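Local coordinates for protein chitinase (Paenibacillus sp. FPU-7, PDB 5GZT) that probably hydrolyses internal beta-1,4 linkages between N-acetylglucosamine units of chitin and chitodextrins, using two family 18 glycoside hydrolase modules in one chain, at residues D1092-S1095 / L1096-A1100; D1054-K1057 / D1058-K1062; R1066-N1070 / S1071-P1075. All coordinates share one frame; numbering follows the deposited sequence.

Interaction 1: D1092-S1095 / L1096-A1100; sequences DEES and LKYKA
D1092 caps the start of helix 1093-1106, and L1096 N donates to its O at 3.0 Å, the first i to i+4 bond; L1096 CG rests on the same carbonyl. Two first-turn amides are served by the D1092 carboxylate. OD1 is met nearly head-on by S1095 N at 2.9 Å and more weakly by E1094 N, while D1092 N returns a bond of 2.9 Å to S1095 OG. This is a capping box. S1095 holds OG between its own N and carbonyl carbon (chi1 68°), where it also bonds to D1091. One turn on, Y1098 N and K1099 N reach E1094 O and S1095 O. E1094 runs beside the Y1098 ring, with OE2 in the ring plane 3.8 Å from CE2. Two waters donate to E1094 OE2; one also bonds to Y1098 OH at 3.0 Å, the other accepts weakly from K1097 NZ. R1066 takes the remaining carboxylate oxygens, D1092 OD2 and E1094 OE1, in salt bridges, and K1099 NZ is held by a salt bridge to D1091 and by the carbonyls of A984 and G1018. E1094 and Y1098 pack on W1068 of strand 1065-1069, D1092 and S1095 on P1075 of strand 1074-1079, with E1093 and K1097 touching helix 1123-1133.

Interaction 2: D1054-K1057 / D1058-K1062; sequences DLVK and DYFDK
D1058 continues the last turn of the helix 1052-1058, its N bonded to D1054 O at 2.9 Å. Its carboxylate lies alongside the K1057 side chain, both pointing the same way, and OD2 forms a salt bridge with K1057 NZ at 3.5 Å. K1057 CG sits between the lysine's own N and carbonyl carbon (chi1 66°), and the chain bends at its last torsion, which brings NZ between two acids: it also makes a weak bond to D1054 OD1 within a second salt bridge. The ammonium group would offset the like charges of the two aspartates, although both links are long.

Y1059 is the first residue to leave helical backbone angles. Its N still reaches L1055 O, and its ring lies with one face under L1055 CD2, a CH-pi contact of 4.2 Å from that methyl to the ring centroid, offset toward the rim. D1054 O meets the same ring at its edge. The tyrosine also meets Y1064, P1047 and P1050.

F1060 N forms a nearly straight bond to L1055 O, 3.0 Å long with 174° at the hydrogen. This carbonyl therefore takes an i+4 and an i+5 donor where the helix ends, and they approach from opposite faces of its plane. The F1060 ring folds back against L1055 and V1056 of the helix, with CG beside its own N (chi1 -65°). L1055 CB stands over one ring face, 4.1 Å from the centroid, and V1056 CG2 packs 4.0 Å from F1060 CE2.

After D1061, K1062 N closes on Y1059 O, while its bent side chain returns NZ to K1057 O in a weak bond of 3.3 Å. The arrangement is a helix C-terminus running into a type II beta turn, Y1059 to K1062, with L1055 touching both rings, CD2 on Y1059 and CB on F1060.

Interaction 3: R1066-N1070 / S1071-P1075; sequences RYWDN and SAKAP
The contact is the turn end of the beta hairpin of strands 1065-1069 and 1074-1079, in a four-stranded antiparallel sheet set in the chain between barrel strands 1015-1020 and 1110-1114, consistent with the insertion seen in many family 18 chitinases. D1069 and A1074 are the hydrogen-bonded pair: D1069 N meets A1074 O at 2.9 Å, and A1074 N returns a bond of 3.3 Å to D1069 O. K1073 N also bonds weakly to D1069 O, making a G1 beta bulge with K1073 at positive phi (52°).

The D1069 carboxylate braces the turn. OD1 accepts S1071 OG at 3.0 Å on its syn lone pair, A1072 N from well above the carboxylate plane, and S1071 N weakly. OD2 is hydrogen-bonded to S989 and H982, while S1071 OG also receives A990 N.

On the sheet face shared with P1075, W1068 has CG anti to the backbone N (chi1 -176°) and covers the K1073-A1074 peptide with one face, toward the rim of the ring, K1073 C sitting 3.4 Å above the indole plane. CZ3 touches P1075 CD at 3.7 Å. The indole NE1 donates to N1070 OD1 at 3.0 Å, in the carbonyl plane on a lone pair and within the ring plane. K1073 NZ reaches the same oxygen at 3.2 Å from above the amide plane. Nearer the start of strand 1065-1069, P1075 CB lies over one face of the R1066 guanidinium, itself salt-bridged to D1092 and E1094.

D1069 OD1 thus takes two firm donors and a weak one, N1070 OD1 two; the first should steady the turn backbone, the second the rotation of the indole.

Along the chain the three contacts come in series, none nested or crossed, all in the second family 18 module. Interaction 2 comes first, closing the exit of helix 1052-1058 into the loop that leads to strand 1065-1069. Interaction 3 follows after a short link and closes the hairpin between that strand and 1074-1079. The chain then passes through strand 1086-1089 before interaction 1 starts helix 1093-1106. Interactions 1 and 3 touch, with centres about 11 Å apart: hairpin and helix start are joined by charge and packing, S1095 CB lying 3.5 Å from K1073 O. Interaction 2 meets interaction 3 through chain neighbourhood alone and stays about 6 Å (nearest atoms) from interaction 1.

Interaction 1: D1092-S1095 / L1096-A1100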
ATOM      1  N   ASP B1092     -35.950 -13.562 -10.346  1.00 25.99           N
ATOM      2  CA  ASP B1092     -36.892 -13.548 -11.493  1.00 28.12           C
ATOM      3  C   ASP B1092     -36.494 -14.510 -12.557  1.00 26.75           C
ATOM      4  O   ASP B1092     -35.606 -15.366 -12.310  1.00 25.90           O
ATOM      5  CB  ASP B1092     -37.096 -12.113 -12.052  1.00 28.56           C
ATOM      6  CG  ASP B1092     -35.903 -11.599 -12.883  1.00 34.16           C
ATOM      7  OD1 ASP B1092     -34.853 -12.302 -12.973  1.00 28.87           O
ATOM      8  OD2 ASP B1092     -36.036 -10.453 -13.397  1.00 32.20           O
ATOM      9  N   GLU B1093     -37.108 -14.426 -13.737  1.00 24.90           N
ATOM     10  CA  GLU B1093     -36.763 -15.380 -14.760  1.00 28.64           C
ATOM     11  C   GLU B1093     -35.310 -15.331 -15.205  1.00 28.78           C
ATOM     12  O   GLU B1093     -34.745 -16.365 -15.581  1.00 28.84           O
ATOM     13  CB  GLU B1093     -37.643 -15.272 -15.999  1.00 32.27           C
ATOM     14  CG  GLU B1093     -39.097 -15.609 -15.792  1.00 38.95           C
ATOM     15  CD  GLU B1093     -39.943 -14.809 -16.771  1.00 40.68           C
ATOM     16  OE1 GLU B1093     -40.154 -13.643 -16.477  1.00 39.18           O
ATOM     17  OE2 GLU B1093     -40.317 -15.321 -17.819  1.00 39.06           O
ATOM     18  N   GLU B1094     -34.705 -14.160 -15.164  1.00 28.27           N
ATOM     19  CA  GLU B1094     -33.349 -13.995 -15.612  1.00 27.26           C
ATOM     20  C   GLU B1094     -32.395 -14.545 -14.545  1.00 25.62           C
ATOM     21  O   GLU B1094     -31.408 -15.241 -14.843  1.00 24.03           O
ATOM     22  CB  GLU B1094     -33.018 -12.481 -15.852  1.00 28.78           C
ATOM     23  CG  GLU B1094     -32.045 -12.320 -17.028  1.00 33.39           C
ATOM     24  CD  GLU B1094     -31.465 -10.923 -17.238  1.00 34.07           C
ATOM     25  OE1 GLU B1094     -32.007  -9.946 -16.681  1.00 37.06           O
ATOM     26  OE2 GLU B1094     -30.387 -10.828 -17.890  1.00 33.60           O
ATOM     27  N   SER B1095     -32.599 -14.161 -13.301  1.00 23.16           N
ATOM     28  CA  SER B1095     -31.695 -14.642 -12.270  1.00 25.11           C
ATOM     29  C   SER B1095     -31.793 -16.173 -12.116  1.00 23.32           C
ATOM     30  O   SER B1095     -30.785 -16.818 -11.889  1.00 21.89           O
ATOM     31  CB  SER B1095     -31.876 -13.949 -10.956  1.00 24.28           C
ATOM     32  OG  SER B1095     -33.118 -14.262 -10.363  1.00 26.83           O
ATOM     33  N   LEU B1096     -32.965 -16.758 -12.343  1.00 20.69           N
ATOM     34  CA  LEU B1096     -33.096 -18.208 -12.190  1.00 23.57           C
ATOM     35  C   LEU B1096     -32.436 -18.925 -13.339  1.00 24.39           C
ATOM     36  O   LEU B1096     -31.842 -19.989 -13.157  1.00 22.61           O
ATOM     37  CB  LEU B1096     -34.563 -18.643 -12.055  1.00 20.77           C
ATOM     38  CG  LEU B1096     -35.143 -18.151 -10.751  1.00 22.16           C
ATOM     39  CD1 LEU B1096     -36.669 -18.305 -10.769  1.00 22.19           C
ATOM     40  CD2 LEU B1096     -34.620 -18.908  -9.563  1.00 22.11           C
ATOM     41  N   LYS B1097     -32.465 -18.316 -14.527  1.00 25.37           N
ATOM     42  CA  LYS B1097     -31.686 -18.834 -15.643  1.00 22.51           C
ATOM     43  C   LYS B1097     -30.250 -18.883 -15.268  1.00 20.90           C
ATOM     44  O   LYS B1097     -29.574 -19.924 -15.529  1.00 21.57           O
ATOM     45  CB  LYS B1097     -31.852 -18.013 -16.901  1.00 26.01           C
ATOM     46  CG  LYS B1097     -30.930 -18.401 -18.031  1.00 26.74           C
ATOM     47  CD  LYS B1097     -31.393 -17.785 -19.335  1.00 34.43           C
ATOM     48  CE  LYS B1097     -30.395 -16.817 -19.893  1.00 43.97           C
ATOM     49  NZ  LYS B1097     -30.392 -15.573 -19.077  1.00 45.88           N
ATOM     50  N   TYR B1098     -29.727 -17.800 -14.707  1.00 20.40           N
ATOM     51  CA  TYR B1098     -28.319 -17.811 -14.366  1.00 20.92           C
ATOM     52  C   TYR B1098     -27.970 -18.855 -13.213  1.00 21.19           C
ATOM     53  O   TYR B1098     -26.862 -19.330 -13.173  1.00 20.14           O
ATOM     54  CB  TYR B1098     -27.868 -16.432 -13.970  1.00 26.62           C
ATOM     55  CG  TYR B1098     -27.548 -15.517 -15.170  1.00 29.12           C
ATOM     56  CD1 TYR B1098     -26.330 -15.554 -15.755  1.00 34.23           C
ATOM     57  CD2 TYR B1098     -28.459 -14.582 -15.630  1.00 30.94           C
ATOM     58  CE1 TYR B1098     -26.030 -14.730 -16.842  1.00 39.00           C
ATOM     59  CE2 TYR B1098     -28.201 -13.759 -16.737  1.00 33.45           C
ATOM     60  CZ  TYR B1098     -26.967 -13.818 -17.311  1.00 34.54           C
ATOM     61  OH  TYR B1098     -26.631 -13.024 -18.340  1.00 36.58           O
ATOM     62  N   LYS B1099     -28.888 -19.073 -12.254  1.00 19.31           N
ATOM     63  CA  LYS B1099     -28.713 -20.129 -11.183  1.00 21.10           C
ATOM     64  C   LYS B1099     -28.606 -21.483 -11.830  1.00 19.97           C
ATOM     65  O   LYS B1099     -27.738 -22.263 -11.481  1.00 19.67           O
ATOM     66  CB  LYS B1099     -29.861 -20.087 -10.204  1.00 21.37           C
ATOM     67  CG  LYS B1099     -29.678 -18.873  -9.283  1.00 22.29           C
ATOM     68  CD  LYS B1099     -30.713 -18.765  -8.181  1.00 23.70           C
ATOM     69  CE  LYS B1099     -30.284 -17.622  -7.258  1.00 23.01           C
ATOM     70  NZ  LYS B1099     -31.178 -17.448  -6.092  1.00 22.08           N
ATOM     71  N   ALA B1100     -29.441 -21.703 -12.820  1.00 18.46           N
ATOM     72  CA  ALA B1100     -29.485 -22.921 -13.553  1.00 20.61           C
ATOM     73  C   ALA B1100     -28.222 -23.155 -14.419  1.00 22.20           C
ATOM     74  O   ALA B1100     -27.641 -24.264 -14.490  1.00 17.63           O
ATOM     75  CB  ALA B1100     -30.718 -22.962 -14.401  1.00 19.55           C
TER
HETATM   76  O   HOH W   1     -27.595 -10.229 -17.814  1.00 39.34           O
HETATM   77  O   HOH W   2     -29.386 -12.563 -19.522  1.00 41.84           O

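Interaction 2: D1054-K1057 / D1058-K1062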
ATOM      1  N   ASP B1054     -47.549 -11.710  -5.514  1.00 35.96           N
ATOM      2  CA  ASP B1054     -47.734 -10.395  -4.998  1.00 34.54           C
ATOM      3  C   ASP B1054     -46.972  -9.383  -5.876  1.00 43.98           C
ATOM      4  O   ASP B1054     -47.506  -8.291  -6.174  1.00 46.95           O
ATOM      5  CB  ASP B1054     -47.268 -10.267  -3.559  1.00 34.31           C
ATOM      6  CG  ASP B1054     -48.062 -11.136  -2.594  1.00 34.76           C
ATOM      7  OD1 ASP B1054     -49.179 -11.480  -2.955  1.00 34.30           O
ATOM      8  OD2 ASP B1054     -47.543 -11.490  -1.497  1.00 38.73           O
ATOM      9  N   LEU B1055     -45.749  -9.729  -6.300  1.00 35.23           N
ATOM     10  CA  LEU B1055     -44.968  -8.815  -7.081  1.00 36.36           C
ATOM     11  C   LEU B1055     -45.735  -8.503  -8.332  1.00 35.24           C
ATOM     12  O   LEU B1055     -45.831  -7.308  -8.721  1.00 36.05           O
ATOM     13  CB  LEU B1055     -43.557  -9.313  -7.419  1.00 33.70           C
ATOM     14  CG  LEU B1055     -42.588  -9.537  -6.273  1.00 32.59           C
ATOM     15  CD1 LEU B1055     -41.229  -9.892  -6.875  1.00 35.15           C
ATOM     16  CD2 LEU B1055     -42.497  -8.287  -5.409  1.00 33.09           C
ATOM     17  N   VAL B1056     -46.306  -9.534  -8.922  1.00 35.44           N
ATOM     18  CA  VAL B1056     -47.004  -9.381 -10.175  1.00 39.44           C
ATOM     19  C   VAL B1056     -48.219  -8.459 -10.020  1.00 47.37           C
ATOM     20  O   VAL B1056     -48.355  -7.535 -10.776  1.00 48.50           O
ATOM     21  CB  VAL B1056     -47.417 -10.721 -10.793  1.00 40.60           C
ATOM     22  CG1 VAL B1056     -48.462 -10.550 -11.931  1.00 39.83           C
ATOM     23  CG2 VAL B1056     -46.191 -11.406 -11.337  1.00 35.10           C
ATOM     24  N   LYS B1057     -49.094  -8.698  -9.061  1.00 48.90           N
ATOM     25  CA  LYS B1057     -50.316  -7.886  -9.009  1.00 53.79           C
ATOM     26  C   LYS B1057     -50.156  -6.500  -8.322  1.00 49.13           C
ATOM     27  O   LYS B1057     -50.916  -5.594  -8.624  1.00 43.70           O
ATOM     28  CB  LYS B1057     -51.493  -8.703  -8.477  1.00 55.10           C
ATOM     29  CG  LYS B1057     -51.388  -9.153  -7.040  1.00 64.50           C
ATOM     30  CD  LYS B1057     -52.574 -10.068  -6.692  1.00 75.26           C
ATOM     31  CE  LYS B1057     -52.439 -10.723  -5.307  1.00 79.14           C
ATOM     32  NZ  LYS B1057     -51.856  -9.846  -4.225  1.00 78.85           N
ATOM     33  N   ASP B1058     -49.153  -6.323  -7.462  1.00 41.98           N
ATOM     34  CA  ASP B1058     -49.048  -5.137  -6.607  1.00 42.62           C
ATOM     35  C   ASP B1058     -47.782  -4.290  -6.781  1.00 45.59           C
ATOM     36  O   ASP B1058     -47.695  -3.266  -6.114  1.00 45.80           O
ATOM     37  CB  ASP B1058     -49.042  -5.526  -5.107  1.00 43.44           C
ATOM     38  CG  ASP B1058     -50.327  -6.208  -4.629  1.00 47.00           C
ATOM     39  OD1 ASP B1058     -51.350  -6.187  -5.321  1.00 46.90           O
ATOM     40  OD2 ASP B1058     -50.297  -6.771  -3.510  1.00 51.28           O
ATOM     41  N   TYR B1059     -46.764  -4.730  -7.531  1.00 37.14           N
ATOM     42  CA  TYR B1059     -45.460  -4.003  -7.540  1.00 37.60           C
ATOM     43  C   TYR B1059     -44.983  -3.652  -8.932  1.00 38.19           C
ATOM     44  O   TYR B1059     -44.671  -2.489  -9.256  1.00 43.69           O
ATOM     45  CB  TYR B1059     -44.361  -4.832  -6.872  1.00 38.62           C
ATOM     46  CG  TYR B1059     -44.440  -4.893  -5.388  1.00 33.09           C
ATOM     47  CD1 TYR B1059     -45.388  -5.684  -4.760  1.00 31.92           C
ATOM     48  CD2 TYR B1059     -43.554  -4.174  -4.614  1.00 32.63           C
ATOM     49  CE1 TYR B1059     -45.454  -5.735  -3.372  1.00 33.02           C
ATOM     50  CE2 TYR B1059     -43.633  -4.200  -3.228  1.00 34.16           C
ATOM     51  CZ  TYR B1059     -44.567  -4.994  -2.629  1.00 32.11           C
ATOM     52  OH  TYR B1059     -44.593  -5.014  -1.260  1.00 35.65           O
ATOM     53  N   PHE B1060     -44.952  -4.662  -9.778  1.00 41.11           N
ATOM     54  CA  PHE B1060     -44.567  -4.452 -11.157  1.00 42.79           C
ATOM     55  C   PHE B1060     -45.458  -3.373 -11.823  1.00 48.90           C
ATOM     56  O   PHE B1060     -46.712  -3.488 -11.841  1.00 47.91           O
ATOM     57  CB  PHE B1060     -44.590  -5.767 -11.969  1.00 42.69           C
ATOM     58  CG  PHE B1060     -43.556  -6.836 -11.523  1.00 43.96           C
ATOM     59  CD1 PHE B1060     -42.364  -6.504 -10.805  1.00 41.56           C
ATOM     60  CD2 PHE B1060     -43.787  -8.191 -11.841  1.00 39.57           C
ATOM     61  CE1 PHE B1060     -41.464  -7.511 -10.421  1.00 41.69           C
ATOM     62  CE2 PHE B1060     -42.884  -9.185 -11.466  1.00 37.88           C
ATOM     63  CZ  PHE B1060     -41.730  -8.844 -10.759  1.00 37.38           C
ATOM     64  N   ASP B1061     -44.781  -2.347 -12.356  1.00 51.89           N
ATOM     65  CA  ASP B1061     -45.422  -1.203 -13.049  1.00 54.27           C
ATOM     66  C   ASP B1061     -46.430  -0.449 -12.170  1.00 53.60           C
ATOM     67  O   ASP B1061     -47.481  -0.043 -12.632  1.00 58.53           O
ATOM     68  CB  ASP B1061     -46.109  -1.660 -14.326  1.00 49.29           C
ATOM     69  CG  ASP B1061     -45.228  -2.491 -15.189  1.00 54.53           C
ATOM     70  OD1 ASP B1061     -44.085  -2.065 -15.445  1.00 58.43           O
ATOM     71  OD2 ASP B1061     -45.674  -3.577 -15.613  1.00 62.07           O
ATOM     72  N   LYS B1062     -46.102  -0.326 -10.892  1.00 53.21           N
ATOM     73  CA  LYS B1062     -46.891   0.402  -9.923  1.00 45.33           C
ATOM     74  C   LYS B1062     -45.942   1.331  -9.269  1.00 42.26           C
ATOM     75  O   LYS B1062     -45.900   1.433  -8.055  1.00 40.70           O
ATOM     76  CB  LYS B1062     -47.478  -0.507  -8.864  1.00 47.68           C
ATOM     77  CG  LYS B1062     -48.961  -0.650  -8.925  1.00 49.71           C
ATOM     78  CD  LYS B1062     -49.415  -1.500 -10.089  1.00 47.13           C
ATOM     79  CE  LYS B1062     -50.676  -2.211  -9.609  1.00 48.07           C
ATOM     80  NZ  LYS B1062     -51.203  -3.078 -10.689  1.00 49.50           N
TER

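Interaction 3: R1066-N1070 / S1071-P1075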
ATOM      1  N   ARG B1066     -37.634  -1.866 -12.404  1.00 40.33           N
ATOM      2  CA  ARG B1066     -36.776  -3.052 -12.345  1.00 35.91           C
ATOM      3  C   ARG B1066     -35.378  -2.636 -12.744  1.00 34.48           C
ATOM      4  O   ARG B1066     -35.196  -2.105 -13.796  1.00 35.80           O
ATOM      5  CB  ARG B1066     -37.264  -4.159 -13.270  1.00 33.97           C
ATOM      6  CG  ARG B1066     -36.295  -5.374 -13.254  1.00 38.53           C
ATOM      7  CD  ARG B1066     -36.737  -6.484 -14.186  1.00 41.06           C
ATOM      8  NE  ARG B1066     -35.887  -7.688 -14.153  1.00 38.47           N
ATOM      9  CZ  ARG B1066     -34.700  -7.832 -14.768  1.00 39.80           C
ATOM     10  NH1 ARG B1066     -34.090  -6.816 -15.410  1.00 39.65           N
ATOM     11  NH2 ARG B1066     -34.064  -9.007 -14.715  1.00 36.32           N
ATOM     12  N   TYR B1067     -34.417  -2.855 -11.873  1.00 30.25           N
ATOM     13  CA  TYR B1067     -32.998  -2.699 -12.163  1.00 35.54           C
ATOM     14  C   TYR B1067     -32.266  -4.090 -12.141  1.00 36.58           C
ATOM     15  O   TYR B1067     -32.860  -5.121 -11.751  1.00 32.46           O
ATOM     16  CB  TYR B1067     -32.394  -1.727 -11.153  1.00 37.11           C
ATOM     17  CG  TYR B1067     -33.036  -0.329 -11.255  1.00 41.81           C
ATOM     18  CD1 TYR B1067     -32.754   0.533 -12.358  1.00 38.11           C
ATOM     19  CD2 TYR B1067     -33.976   0.096 -10.306  1.00 37.44           C
ATOM     20  CE1 TYR B1067     -33.380   1.789 -12.446  1.00 42.69           C
ATOM     21  CE2 TYR B1067     -34.565   1.354 -10.373  1.00 43.40           C
ATOM     22  CZ  TYR B1067     -34.260   2.196 -11.437  1.00 43.71           C
ATOM     23  OH  TYR B1067     -34.857   3.406 -11.463  1.00 48.17           O
ATOM     24  N   TRP B1068     -30.996  -4.080 -12.564  1.00 32.00           N
ATOM     25  CA  TRP B1068     -30.229  -5.259 -12.738  1.00 33.98           C
ATOM     26  C   TRP B1068     -28.808  -5.023 -12.275  1.00 35.43           C
ATOM     27  O   TRP B1068     -28.138  -4.200 -12.870  1.00 34.94           O
ATOM     28  CB  TRP B1068     -30.278  -5.638 -14.197  1.00 32.25           C
ATOM     29  CG  TRP B1068     -29.547  -6.980 -14.469  1.00 37.41           C
ATOM     30  CD1 TRP B1068     -28.303  -7.136 -15.038  1.00 36.64           C
ATOM     31  CD2 TRP B1068     -29.977  -8.309 -14.107  1.00 34.90           C
ATOM     32  NE1 TRP B1068     -27.977  -8.465 -15.105  1.00 31.96           N
ATOM     33  CE2 TRP B1068     -28.977  -9.208 -14.544  1.00 34.27           C
ATOM     34  CE3 TRP B1068     -31.136  -8.839 -13.529  1.00 32.56           C
ATOM     35  CZ2 TRP B1068     -29.111 -10.616 -14.423  1.00 31.03           C
ATOM     36  CZ3 TRP B1068     -31.240 -10.283 -13.379  1.00 33.78           C
ATOM     37  CH2 TRP B1068     -30.233 -11.116 -13.837  1.00 29.98           C
ATOM     38  N   ASP B1069     -28.367  -5.681 -11.202  1.00 29.19           N
ATOM     39  CA  ASP B1069     -26.943  -5.720 -10.829  1.00 30.12           C
ATOM     40  C   ASP B1069     -26.214  -6.770 -11.651  1.00 36.03           C
ATOM     41  O   ASP B1069     -26.300  -7.996 -11.414  1.00 32.80           O
ATOM     42  CB  ASP B1069     -26.748  -5.910  -9.334  1.00 28.37           C
ATOM     43  CG  ASP B1069     -25.317  -5.869  -8.927  1.00 27.70           C
ATOM     44  OD1 ASP B1069     -24.411  -6.086  -9.782  1.00 30.74           O
ATOM     45  OD2 ASP B1069     -25.060  -5.691  -7.709  1.00 25.33           O
ATOM     46  N   ASN B1070     -25.478  -6.301 -12.661  1.00 33.16           N
ATOM     47  CA  ASN B1070     -24.943  -7.228 -13.629  1.00 29.33           C
ATOM     48  C   ASN B1070     -23.810  -8.017 -13.053  1.00 29.32           C
ATOM     49  O   ASN B1070     -23.539  -9.085 -13.526  1.00 32.01           O
ATOM     50  CB  ASN B1070     -24.505  -6.523 -14.915  1.00 34.07           C
ATOM     51  CG  ASN B1070     -24.363  -7.519 -16.062  1.00 40.09           C
ATOM     52  OD1 ASN B1070     -25.333  -8.180 -16.467  1.00 39.50           O
ATOM     53  ND2 ASN B1070     -23.121  -7.706 -16.520  1.00 39.28           N
ATOM     54  N   SER B1071     -23.096  -7.493 -12.062  1.00 27.84           N
ATOM     55  CA  SER B1071     -22.030  -8.258 -11.510  1.00 29.54           C
ATOM     56  C   SER B1071     -22.668  -9.376 -10.638  1.00 30.26           C
ATOM     57  O   SER B1071     -22.155 -10.499 -10.648  1.00 27.23           O
ATOM     58  CB  SER B1071     -21.000  -7.403 -10.714  1.00 27.65           C
ATOM     59  OG  SER B1071     -21.547  -6.882  -9.563  1.00 26.43           O
ATOM     60  N   ALA B1072     -23.780  -9.072  -9.961  1.00 27.48           N
ATOM     61  CA  ALA B1072     -24.498 -10.062  -9.096  1.00 28.80           C
ATOM     62  C   ALA B1072     -25.401 -11.008  -9.857  1.00 27.41           C
ATOM     63  O   ALA B1072     -25.746 -12.065  -9.331  1.00 25.83           O
ATOM     64  CB  ALA B1072     -25.307  -9.348  -8.016  1.00 26.22           C
ATOM     65  N   LYS B1073     -25.778 -10.616 -11.083  1.00 26.34           N
ATOM     66  CA  LYS B1073     -26.829 -11.224 -11.860  1.00 25.09           C
ATOM     67  C   LYS B1073     -28.127 -11.321 -11.064  1.00 26.03           C
ATOM     68  O   LYS B1073     -28.774 -12.362 -10.983  1.00 26.37           O
ATOM     69  CB  LYS B1073     -26.380 -12.609 -12.410  1.00 25.56           C
ATOM     70  CG  LYS B1073     -25.083 -12.594 -13.208  1.00 28.96           C
ATOM     71  CD  LYS B1073     -25.244 -11.700 -14.455  1.00 33.03           C
ATOM     72  CE  LYS B1073     -23.948 -11.587 -15.326  1.00 33.34           C
ATOM     73  NZ  LYS B1073     -24.433 -11.264 -16.697  1.00 39.87           N
ATOM     74  N   ALA B1074     -28.514 -10.200 -10.513  1.00 24.94           N
ATOM     75  CA  ALA B1074     -29.647 -10.121  -9.632  1.00 26.06           C
ATOM     76  C   ALA B1074     -30.499  -8.935  -9.966  1.00 26.92           C
ATOM     77  O   ALA B1074     -29.953  -7.813 -10.103  1.00 27.07           O
ATOM     78  CB  ALA B1074     -29.169  -9.998  -8.175  1.00 21.80           C
ATOM     79  N   PRO B1075     -31.827  -9.138  -9.998  1.00 29.62           N
ATOM     80  CA  PRO B1075     -32.744  -8.030 -10.122  1.00 27.85           C
ATOM     81  C   PRO B1075     -33.143  -7.393  -8.794  1.00 30.96           C
ATOM     82  O   PRO B1075     -33.021  -7.999  -7.687  1.00 29.91           O
ATOM     83  CB  PRO B1075     -33.952  -8.688 -10.730  1.00 28.70           C
ATOM     84  CG  PRO B1075     -33.983 -10.032 -10.002  1.00 29.25           C
ATOM     85  CD  PRO B1075     -32.556 -10.420  -9.888  1.00 27.65           C
TER